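Local structure of xyloglucan-specific endo-beta-1,4-glucanase BoGH9A (Bacteroides ovatus, 6DHT) at residues Asp230-Phe244 with Gln256-Ala268. The protein hydrolyses internal beta-1,4-glucosidic linkages in the xyloglucan backbone, releasing xyloglucan oligosaccharides. Sequence-based numbering, arbitrary orientation.
Sequences DPEDGGVYHKLTTPF and QQRYVVQKSVTAA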
ATOM      1  N   ASP A 230      22.281 -11.889   8.668  1.00 25.14           N
ATOM      2  CA  ASP A 230      23.589 -12.298   9.197  1.00 22.70           C
ATOM      3  C   ASP A 230      23.961 -13.605   8.501  1.00 25.41           C
ATOM      4  O   ASP A 230      23.208 -14.570   8.590  1.00 26.21           O
ATOM      5  CB  ASP A 230      23.467 -12.483  10.706  1.00 24.91           C
ATOM      6  CG  ASP A 230      24.785 -12.892  11.370  1.00 27.66           C
ATOM      7  OD1 ASP A 230      25.664 -13.462  10.692  1.00 31.51           O
ATOM      8  OD2 ASP A 230      24.916 -12.640  12.591  1.00 37.07           O
ATOM      9  N   PRO A 231      25.106 -13.641   7.788  1.00 28.61           N
ATOM     10  CA  PRO A 231      25.458 -14.825   6.998  1.00 29.34           C
ATOM     11  C   PRO A 231      25.754 -16.059   7.837  1.00 29.93           C
ATOM     12  O   PRO A 231      25.851 -17.141   7.272  1.00 30.76           O
ATOM     13  CB  PRO A 231      26.717 -14.391   6.248  1.00 32.59           C
ATOM     14  CG  PRO A 231      27.302 -13.318   7.091  1.00 33.63           C
ATOM     15  CD  PRO A 231      26.151 -12.603   7.705  1.00 29.92           C
ATOM     16  N   GLU A 232      25.869 -15.901   9.152  1.00 33.39           N
ATOM     17  CA  GLU A 232      26.074 -17.049  10.024  1.00 35.79           C
ATOM     18  C   GLU A 232      24.743 -17.629  10.474  1.00 32.39           C
ATOM     19  O   GLU A 232      24.287 -18.629   9.914  1.00 44.38           O
ATOM     20  CB  GLU A 232      26.946 -16.673  11.223  1.00 38.72           C
ATOM     21  CG  GLU A 232      28.359 -16.245  10.840  1.00 40.77           C
ATOM     22  CD  GLU A 232      29.084 -17.286   9.997  1.00 48.76           C
ATOM     23  OE1 GLU A 232      29.138 -18.462  10.418  1.00 45.77           O
ATOM     24  OE2 GLU A 232      29.591 -16.930   8.908  1.00 49.86           O
ATOM     25  N   ASP A 233      24.099 -17.001  11.451  1.00 28.18           N
ATOM     26  CA  ASP A 233      22.923 -17.609  12.073  1.00 30.26           C
ATOM     27  C   ASP A 233      21.610 -17.445  11.293  1.00 28.64           C
ATOM     28  O   ASP A 233      20.596 -18.023  11.678  1.00 27.67           O
ATOM     29  CB  ASP A 233      22.742 -17.094  13.498  1.00 30.16           C
ATOM     30  CG  ASP A 233      22.332 -15.640  13.556  1.00 33.94           C
ATOM     31  OD1 ASP A 233      22.286 -14.972  12.497  1.00 31.82           O
ATOM     32  OD2 ASP A 233      22.060 -15.163  14.677  1.00 36.95           O
ATOM     33  N   GLY A 234      21.627 -16.662  10.217  1.00 29.55           N
ATOM     34  CA  GLY A 234      20.440 -16.504   9.375  1.00 24.36           C
ATOM     35  C   GLY A 234      19.442 -15.459   9.858  1.00 24.99           C
ATOM     36  O   GLY A 234      18.438 -15.211   9.190  1.00 21.53           O
ATOM     37  N   GLY A 235      19.695 -14.848  11.011  1.00 23.80           N
ATOM     38  CA  GLY A 235      18.800 -13.839  11.546  1.00 23.97           C
ATOM     39  C   GLY A 235      18.875 -12.550  10.747  1.00 19.62           C
ATOM     40  O   GLY A 235      19.792 -12.351   9.947  1.00 21.95           O
ATOM     41  N   VAL A 236      17.865 -11.715  10.921  1.00 22.30           N
ATOM     42  CA  VAL A 236      17.688 -10.507  10.104  1.00 18.43           C
ATOM     43  C   VAL A 236      17.526  -9.298  11.019  1.00 16.61           C
ATOM     44  O   VAL A 236      16.676  -9.294  11.902  1.00 18.07           O
ATOM     45  CB  VAL A 236      16.476 -10.660   9.153  1.00 19.49           C
ATOM     46  CG1 VAL A 236      16.274  -9.407   8.289  1.00 21.82           C
ATOM     47  CG2 VAL A 236      16.656 -11.860   8.276  1.00 18.77           C
ATOM     48  N   TYR A 237      18.367  -8.282  10.809  1.00 21.61           N
ATOM     49  CA  TYR A 237      18.338  -7.058  11.603  1.00 22.94           C
ATOM     50  C   TYR A 237      17.016  -6.358  11.344  1.00 21.86           C
ATOM     51  O   TYR A 237      16.543  -6.340  10.206  1.00 22.86           O
ATOM     52  CB  TYR A 237      19.523  -6.154  11.219  1.00 23.18           C
ATOM     53  CG  TYR A 237      20.863  -6.870  11.293  1.00 23.84           C
ATOM     54  CD1 TYR A 237      21.360  -7.323  12.509  1.00 29.37           C
ATOM     55  CD2 TYR A 237      21.622  -7.065  10.168  1.00 20.80           C
ATOM     56  CE1 TYR A 237      22.576  -7.975  12.577  1.00 22.58           C
ATOM     57  CE2 TYR A 237      22.831  -7.718  10.222  1.00 28.51           C
ATOM     58  CZ  TYR A 237      23.298  -8.171  11.429  1.00 23.39           C
ATOM     59  OH  TYR A 237      24.508  -8.817  11.450  1.00 26.81           O
ATOM     60  N   HIS A 238      16.409  -5.805  12.387  1.00 19.12           N
ATOM     61  CA  HIS A 238      15.064  -5.224  12.295  1.00 18.22           C
ATOM     62  C   HIS A 238      15.014  -4.051  11.327  1.00 22.64           C
ATOM     63  O   HIS A 238      14.076  -3.939  10.527  1.00 19.58           O
ATOM     64  CB  HIS A 238      14.600  -4.807  13.686  1.00 21.09           C
ATOM     65  CG  HIS A 238      13.140  -4.487  13.802  1.00 21.12           C
ATOM     66  ND1 HIS A 238      12.142  -5.442  13.734  1.00 19.12           N
ATOM     67  CD2 HIS A 238      12.510  -3.315  14.029  1.00 17.29           C
ATOM     68  CE1 HIS A 238      10.971  -4.871  13.915  1.00 19.35           C
ATOM     69  NE2 HIS A 238      11.162  -3.575  14.090  1.00 19.86           N
ATOM     70  N   LYS A 239      15.990  -3.151  11.405  1.00 20.50           N
ATOM     71  CA  LYS A 239      16.002  -1.971  10.548  1.00 17.76           C
ATOM     72  C   LYS A 239      17.421  -1.414  10.408  1.00 21.10           C
ATOM     73  O   LYS A 239      18.342  -1.796  11.163  1.00 20.24           O
ATOM     74  CB  LYS A 239      15.058  -0.910  11.092  1.00 16.66           C
ATOM     75  CG  LYS A 239      15.401  -0.470  12.526  1.00 18.87           C
ATOM     76  CD  LYS A 239      14.476   0.634  13.002  1.00 21.29           C
ATOM     77  CE  LYS A 239      14.666   0.936  14.490  1.00 21.78           C
ATOM     78  NZ  LYS A 239      13.846   2.073  14.959  1.00 21.91           N
ATOM     79  N   LEU A 240      17.590  -0.534   9.425  1.00 19.18           N
ATOM     80  CA  LEU A 240      18.809   0.221   9.209  1.00 18.57           C
ATOM     81  C   LEU A 240      18.427   1.666   9.441  1.00 19.78           C
ATOM     82  O   LEU A 240      17.526   2.193   8.789  1.00 18.08           O
ATOM     83  CB  LEU A 240      19.354  -0.029   7.810  1.00 18.82           C
ATOM     84  CG  LEU A 240      20.741   0.534   7.469  1.00 20.41           C
ATOM     85  CD1 LEU A 240      21.292  -0.135   6.235  1.00 21.56           C
ATOM     86  CD2 LEU A 240      20.669   2.033   7.238  1.00 19.80           C
ATOM     87  N   THR A 241      19.073   2.310  10.415  1.00 21.13           N
ATOM     88  CA  THR A 241      18.570   3.571  10.932  1.00 18.14           C
ATOM     89  C   THR A 241      19.677   4.463  11.491  1.00 21.76           C
ATOM     90  O   THR A 241      20.771   3.999  11.830  1.00 19.86           O
ATOM     91  CB  THR A 241      17.522   3.299  12.056  1.00 19.80           C
ATOM     92  OG1 THR A 241      16.904   4.502  12.498  1.00 22.88           O
ATOM     93  CG2 THR A 241      18.164   2.543  13.241  1.00 21.80           C
ATOM     94  N   THR A 242      19.373   5.748  11.560  1.00 18.04           N
ATOM     95  CA  THR A 242      20.159   6.681  12.367  1.00 17.41           C
ATOM     96  C   THR A 242      19.600   6.600  13.773  1.00 21.40           C
ATOM     97  O   THR A 242      18.517   6.081  13.996  1.00 23.57           O
ATOM     98  CB  THR A 242      20.007   8.091  11.818  1.00 18.21           C
ATOM     99  OG1 THR A 242      18.626   8.377  11.620  1.00 19.13           O
ATOM    100  CG2 THR A 242      20.739   8.245  10.511  1.00 18.48           C
ATOM    101  N   PRO A 243      20.335   7.124  14.769  1.00 20.68           N
ATOM    102  CA  PRO A 243      19.756   7.075  16.117  1.00 22.03           C
ATOM    103  C   PRO A 243      18.517   7.951  16.291  1.00 19.03           C
ATOM    104  O   PRO A 243      17.573   7.579  17.003  1.00 23.28           O
ATOM    105  CB  PRO A 243      20.906   7.600  16.995  1.00 22.07           C
ATOM    106  CG  PRO A 243      22.120   7.209  16.244  1.00 22.13           C
ATOM    107  CD  PRO A 243      21.772   7.422  14.792  1.00 26.36           C
ATOM    108  N   PHE A 244      18.529   9.132  15.674  1.00 19.69           N
ATOM    109  CA  PHE A 244      17.394  10.039  15.687  1.00 20.63           C
ATOM    110  C   PHE A 244      16.892  10.293  14.263  1.00 20.00           C
ATOM    111  O   PHE A 244      17.652  10.234  13.307  1.00 19.79           O
ATOM    112  CB  PHE A 244      17.778  11.415  16.278  1.00 26.14           C
ATOM    113  CG  PHE A 244      18.105  11.399  17.747  1.00 32.17           C
ATOM    114  CD1 PHE A 244      17.094  11.389  18.696  1.00 33.31           C
ATOM    115  CD2 PHE A 244      19.422  11.426  18.171  1.00 37.54           C
ATOM    116  CE1 PHE A 244      17.392  11.375  20.051  1.00 42.16           C
ATOM    117  CE2 PHE A 244      19.730  11.421  19.527  1.00 33.49           C
ATOM    118  CZ  PHE A 244      18.710  11.393  20.462  1.00 35.67           C
ATOM    119  N   GLN A 256      24.106  11.997  10.220  1.00 24.32           N
ATOM    120  CA  GLN A 256      24.098  11.003  11.293  1.00 26.16           C
ATOM    121  C   GLN A 256      24.645   9.651  10.853  1.00 27.50           C
ATOM    122  O   GLN A 256      24.529   9.258   9.691  1.00 23.07           O
ATOM    123  CB  GLN A 256      22.700  10.808  11.861  1.00 25.83           C
ATOM    124  CG  GLN A 256      22.219  11.880  12.782  1.00 23.94           C
ATOM    125  CD  GLN A 256      20.920  11.489  13.459  1.00 23.86           C
ATOM    126  OE1 GLN A 256      20.897  10.636  14.350  1.00 23.89           O
ATOM    127  NE2 GLN A 256      19.818  12.067  12.994  1.00 24.42           N
ATOM    128  N   GLN A 257      25.233   8.928  11.797  1.00 26.23           N
ATOM    129  CA  GLN A 257      25.762   7.602  11.522  1.00 28.05           C
ATOM    130  C   GLN A 257      24.602   6.613  11.337  1.00 23.13           C
ATOM    131  O   GLN A 257      23.585   6.716  12.028  1.00 23.20           O
ATOM    132  CB  GLN A 257      26.690   7.157  12.672  1.00 28.90           C
ATOM    133  CG  GLN A 257      27.201   5.724  12.597  1.00 32.58           C
ATOM    134  CD  GLN A 257      28.086   5.465  11.384  1.00 45.10           C
ATOM    135  OE1 GLN A 257      27.752   4.641  10.523  1.00 41.66           O
ATOM    136  NE2 GLN A 257      29.227   6.155  11.315  1.00 43.90           N
ATOM    137  N   ARG A 258      24.791   5.666  10.421  1.00 23.92           N
ATOM    138  CA  ARG A 258      23.792   4.629  10.119  1.00 23.82           C
ATOM    139  C   ARG A 258      24.142   3.310  10.802  1.00 22.72           C
ATOM    140  O   ARG A 258      25.302   2.879  10.780  1.00 24.16           O
ATOM    141  CB  ARG A 258      23.689   4.429   8.597  1.00 22.94           C
ATOM    142  CG  ARG A 258      23.268   5.680   7.831  1.00 19.42           C
ATOM    143  CD  ARG A 258      21.771   5.896   7.860  1.00 22.20           C
ATOM    144  NE  ARG A 258      21.113   5.316   6.688  1.00 18.28           N
ATOM    145  CZ  ARG A 258      19.851   5.584   6.344  1.00 20.29           C
ATOM    146  NH1 ARG A 258      19.083   6.365   7.081  1.00 19.42           N
ATOM    147  NH2 ARG A 258      19.347   5.024   5.255  1.00 20.14           N
ATOM    148  N   TYR A 259      23.134   2.683  11.405  1.00 21.23           N
ATOM    149  CA  TYR A 259      23.297   1.429  12.142  1.00 19.31           C
ATOM    150  C   TYR A 259      22.314   0.370  11.675  1.00 24.29           C
ATOM    151  O   TYR A 259      21.227   0.714  11.228  1.00 20.86           O
ATOM    152  CB  TYR A 259      23.023   1.625  13.634  1.00 23.59           C
ATOM    153  CG  TYR A 259      23.972   2.555  14.357  1.00 25.44           C
ATOM    154  CD1 TYR A 259      23.745   3.913  14.381  1.00 26.44           C
ATOM    155  CD2 TYR A 259      25.069   2.055  15.040  1.00 26.77           C
ATOM    156  CE1 TYR A 259      24.599   4.772  15.046  1.00 28.19           C
ATOM    157  CE2 TYR A 259      25.933   2.908  15.719  1.00 29.82           C
ATOM    158  CZ  TYR A 259      25.691   4.263  15.709  1.00 34.59           C
ATOM    159  OH  TYR A 259      26.533   5.130  16.373  1.00 32.53           O
ATOM    160  N   VAL A 260      22.692  -0.896  11.791  1.00 22.96           N
ATOM    161  CA  VAL A 260      21.713  -1.988  11.814  1.00 24.14           C
ATOM    162  C   VAL A 260      21.541  -2.408  13.265  1.00 30.04           C
ATOM    163  O   VAL A 260      22.510  -2.453  14.040  1.00 26.26           O
ATOM    164  CB  VAL A 260      22.067  -3.199  10.899  1.00 23.77           C
ATOM    165  CG1 VAL A 260      22.124  -2.775   9.427  1.00 23.61           C
ATOM    166  CG2 VAL A 260      23.364  -3.854  11.321  1.00 29.81           C
ATOM    167  N   VAL A 261      20.302  -2.652  13.654  1.00 21.87           N
ATOM    168  CA  VAL A 261      19.973  -2.973  15.027  1.00 24.10           C
ATOM    169  C   VAL A 261      19.458  -4.407  15.202  1.00 22.93           C
ATOM    170  O   VAL A 261      19.401  -5.196  14.239  1.00 23.45           O
ATOM    171  CB  VAL A 261      18.978  -1.962  15.573  1.00 20.97           C
ATOM    172  CG1 VAL A 261      19.566  -0.558  15.483  1.00 23.42           C
ATOM    173  CG2 VAL A 261      17.668  -2.027  14.787  1.00 25.06           C
ATOM    174  N   GLN A 262      19.105  -4.704  16.454  1.00 25.47           N
ATOM    175  CA  GLN A 262      18.664  -6.010  16.936  1.00 22.74           C
ATOM    176  C   GLN A 262      17.872  -6.844  15.928  1.00 23.20           C
ATOM    177  O   GLN A 262      16.898  -6.368  15.348  1.00 24.02           O
ATOM    178  CB  GLN A 262      17.789  -5.805  18.173  1.00 24.86           C
ATOM    179  CG  GLN A 262      17.361  -7.080  18.891  1.00 29.63           C
ATOM    180  CD  GLN A 262      15.991  -6.958  19.560  1.00 34.09           C
ATOM    181  OE1 GLN A 262      15.797  -6.156  20.475  1.00 31.32           O
ATOM    182  NE2 GLN A 262      15.022  -7.753  19.086  1.00 34.46           N
ATOM    183  N   LYS A 263      18.281  -8.091  15.759  1.00 23.64           N
ATOM    184  CA  LYS A 263      17.499  -9.069  15.004  1.00 24.71           C
ATOM    185  C   LYS A 263      16.141  -9.286  15.664  1.00 27.15           C
ATOM    186  O   LYS A 263      16.040  -9.323  16.886  1.00 24.50           O
ATOM    187  CB  LYS A 263      18.263 -10.393  14.947  1.00 22.70           C
ATOM    188  CG  LYS A 263      19.556 -10.342  14.168  1.00 22.02           C
ATOM    189  CD  LYS A 263      20.388 -11.593  14.456  1.00 23.14           C
ATOM    190  CE  LYS A 263      21.669 -11.614  13.657  1.00 26.99           C
ATOM    191  NZ  LYS A 263      22.721 -12.444  14.336  1.00 30.38           N
ATOM    192  N   SER A 264      15.078  -9.430  14.866  1.00 21.98           N
ATOM    193  CA  SER A 264      13.747  -9.678  15.427  1.00 21.12           C
ATOM    194  C   SER A 264      13.082 -10.846  14.706  1.00 21.65           C
ATOM    195  O   SER A 264      13.413 -11.148  13.566  1.00 22.19           O
ATOM    196  CB  SER A 264      12.867  -8.443  15.324  1.00 24.40           C
ATOM    197  OG  SER A 264      12.558  -8.172  13.965  1.00 23.03           O
ATOM    198  N   VAL A 265      12.148 -11.490  15.394  1.00 23.77           N
ATOM    199  CA  VAL A 265      11.467 -12.651  14.845  1.00 21.23           C
ATOM    200  C   VAL A 265      10.574 -12.221  13.685  1.00 21.50           C
ATOM    201  O   VAL A 265      10.492 -12.922  12.676  1.00 19.94           O
ATOM    202  CB  VAL A 265      10.655 -13.390  15.938  1.00 24.03           C
ATOM    203  CG1 VAL A 265       9.552 -12.524  16.510  1.00 27.19           C
ATOM    204  CG2 VAL A 265      10.126 -14.693  15.419  1.00 24.62           C
ATOM    205  N   THR A 266       9.964 -11.046  13.811  1.00 20.08           N
ATOM    206  CA  THR A 266       9.078 -10.542  12.757  1.00 20.60           C
ATOM    207  C   THR A 266       9.880 -10.126  11.515  1.00 25.38           C
ATOM    208  O   THR A 266       9.480 -10.396  10.388  1.00 19.33           O
ATOM    209  CB  THR A 266       8.234  -9.393  13.274  1.00 20.44           C
ATOM    210  OG1 THR A 266       9.079  -8.481  13.986  1.00 20.72           O
ATOM    211  CG2 THR A 266       7.161  -9.912  14.198  1.00 18.94           C
ATOM    212  N   ALA A 267      11.028  -9.495  11.702  1.00 19.14           N
ATOM    213  CA  ALA A 267      11.900  -9.221  10.562  1.00 18.47           C
ATOM    214  C   ALA A 267      12.300 -10.494   9.836  1.00 20.79           C
ATOM    215  O   ALA A 267      12.272 -10.571   8.600  1.00 19.34           O
ATOM    216  CB  ALA A 267      13.134  -8.439  10.996  1.00 21.50           C
ATOM    217  N   ALA A 268      12.713 -11.497  10.606  1.00 18.61           N
ATOM    218  CA  ALA A 268      13.128 -12.747  10.028  1.00 18.07           C
ATOM    219  C   ALA A 268      11.994 -13.401   9.241  1.00 16.60           C
ATOM    220  O   ALA A 268      12.217 -13.905   8.153  1.00 17.79           O
ATOM    221  CB  ALA A 268      13.626 -13.687  11.111  1.00 21.52           C
TER
HETATM  222  O   HOH W   1      16.012 -12.199  13.006  1.00 27.82           O
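A short antiparallel beta ladder in the glycosyl hydrolase family 9 domain pairs Leu240 and Thr241 with Val260 and Tyr259; beyond Val260 a short loop runs into helix 265-281. Both are inner strands of a mixed sheet, and the Thr241 side chain lies about 6 Å from that of Asp171, the predicted nucleophile. Thr241 and Tyr259 form the hydrogen-bonded pair, Thr241 N to Tyr259 O at 2.8 Å and Tyr259 N to Thr241 O at 2.7 Å. The CD2 methyl of Leu240 lies over one face of the Arg258 guanidinium, whose NE pairs with Asp140. Val260 CG2 sits over the centre of the Tyr237 ring, a CH-pi contact. Lys263 runs alongside that ring, extended beyond CG. Its NZ meets Asp230 OD2 on the anti side and Asp233 OD2 on the syn side, each at 2.8 Å and tilted out of the carboxylate plane. With an alanine in place of Lys263, the two carboxylates would probably lose their shared cation. Ser264 is the N-cap of the helix; its OG accepts from Ala267 N and meets His238 ND1 at the imidazole edge, 2.8 Å away. At the far end Gln256 OE1 accepts from Phe244 N on a lone pair, and Gln256 NE2 gives to Phe244 O at 2.9 Å.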